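Local coordinates for 3-oxoadipate enol-lactonase (Burkholderia xenovorans, PDB 2XUA) that hydrolyses the enol-lactone of 3-oxoadipate in catechol metabolism, using an alpha/beta-hydrolase fold with a divergent cap domain, at the interface of chains A and B. Coordinates in Å, arbitrary orientation; residue numbers count along the deposited sequence, not the author numbering. Chains: chain A/B, 3-oxoadipate enol-lactonase.

The interface of chains A and B. Residues chain A 17, 19, 43, 57; chain B 173, 176, 180.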
# COMPACT_ATOMS: atom_id res chain seq x y z
N ARG A 17 -11.21 -5.56 3.10
CA ARG A 17 -10.88 -4.65 4.18
C ARG A 17 -12.12 -3.84 4.48
O ARG A 17 -12.73 -3.24 3.56
CB ARG A 17 -9.71 -3.73 3.79
CG ARG A 17 -9.43 -2.61 4.88
CD ARG A 17 -8.05 -1.98 4.81
NE ARG A 17 -6.95 -2.94 4.88
CZ ARG A 17 -5.67 -2.60 4.69
NH1 ARG A 17 -5.34 -1.33 4.42
NH2 ARG A 17 -4.72 -3.53 4.74
N ASP A 19 -13.97 -0.67 6.73
CA ASP A 19 -13.84 0.51 7.56
C ASP A 19 -15.21 1.02 7.92
O ASP A 19 -16.18 0.64 7.33
CB ASP A 19 -13.04 1.65 6.87
CG ASP A 19 -11.61 1.25 6.60
OD1 ASP A 19 -10.73 1.53 7.45
OD2 ASP A 19 -11.40 0.57 5.58
N ALA A 43 -7.49 4.74 -0.55
CA ALA A 43 -7.16 5.30 0.75
C ALA A 43 -7.59 6.77 0.86
O ALA A 43 -8.14 7.10 1.87
CB ALA A 43 -5.68 5.10 1.11
N ARG A 57 -13.78 -2.72 0.93
CA ARG A 57 -12.83 -2.73 -0.17
C ARG A 57 -12.31 -4.11 -0.34
O ARG A 57 -12.36 -4.95 0.60
CB ARG A 57 -11.64 -1.79 0.11
CG ARG A 57 -11.98 -0.33 0.03
CD ARG A 57 -10.66 0.35 0.39
NE ARG A 57 -10.49 0.40 1.87
CZ ARG A 57 -9.37 0.75 2.48
NH1 ARG A 57 -8.28 1.00 1.77
NH2 ARG A 57 -9.33 0.87 3.81
N MSE B 173 -2.77 7.24 2.72
CA MSE B 173 -2.32 5.88 2.46
C MSE B 173 -1.53 5.31 3.62
O MSE B 173 -1.65 4.12 3.97
CB MSE B 173 -1.46 5.90 1.18
CG MSE B 173 -2.38 6.14 -0.09
SE MSE B 173 -1.17 6.16 -1.60
CE MSE B 173 -1.08 4.24 -2.15
N ASP B 176 -3.86 4.54 6.29
CA ASP B 176 -4.66 3.31 6.07
C ASP B 176 -3.89 2.11 6.55
O ASP B 176 -4.45 1.19 7.15
CB ASP B 176 -5.08 3.13 4.59
CG ASP B 176 -6.20 2.08 4.39
OD1 ASP B 176 -7.18 2.12 5.14
OD2 ASP B 176 -6.08 1.21 3.48
N HIS B 180 -4.94 -0.28 10.02
CA HIS B 180 -5.28 -1.66 9.80
C HIS B 180 -4.22 -2.61 10.30
O HIS B 180 -4.33 -3.83 10.12
CB HIS B 180 -5.64 -1.88 8.33
CG HIS B 180 -7.00 -1.35 8.02
ND1 HIS B 180 -8.14 -2.09 8.25
CD2 HIS B 180 -7.41 -0.11 7.67
CE1 HIS B 180 -9.20 -1.33 7.99
NE2 HIS B 180 -8.78 -0.12 7.65
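A:Arg57 meets B:Asp176 tip to tip where strands 13-19 and 54-58 of one alpha/beta-hydrolase subunit receive helix 168-179 and the loop residue B:His180 of its two-fold mate; whether this dimer forms in solution the structure alone does not show. The salt bridge is two-pronged and end-on: A:Arg57 NH1 bonds to B:Asp176 OD2 at 2.8 Å, while its NH2 donates to the syn side of OD1. Arginine suits the place because its paired terminal nitrogens match both carboxylate oxygens, although the two planes are twisted 41° apart. A:Arg17 adds a second salt bridge, its NH1 lying 2.8 Å from B:Asp176 OD2 in a more bent hydrogen bond. Aspartate suits the site because OD2 can accept from both arginines, which approach from opposite faces of the carboxylate; their charges probably stabilise the anionic form. Within chain A, A:Arg57 NH2 also donates to A:Asp19 OD2 at 2.7 Å, so one nitrogen ties together carboxylates of both subunits and may ease the repulsion between them.

A:Asp19 divides its oxygens between two partners: B:His180 NE2 donates to the syn side of A:Asp19 OD1, 2.6 Å away and nearly in the ring plane. The imidazole also offers a flat face, over which A:Arg17 CD lies 3.3 Å from the B:His180 ring centroid in a CH-pi contact. A:Arg17 starts with CG anti to the backbone N (chi1 174°), then bends at chi3 (-56°), its guanidinium ending nearly parallel to the ring with B:His180 CB over one face.

Apolar packing borders the charged cluster. The small methyl of A:Ala43, on 3-10 helix 39-45, lets helix 168-179 pack at ordinary van der Waals distance, its CB 3.7 Å from CG of selenomethionine B:Met173.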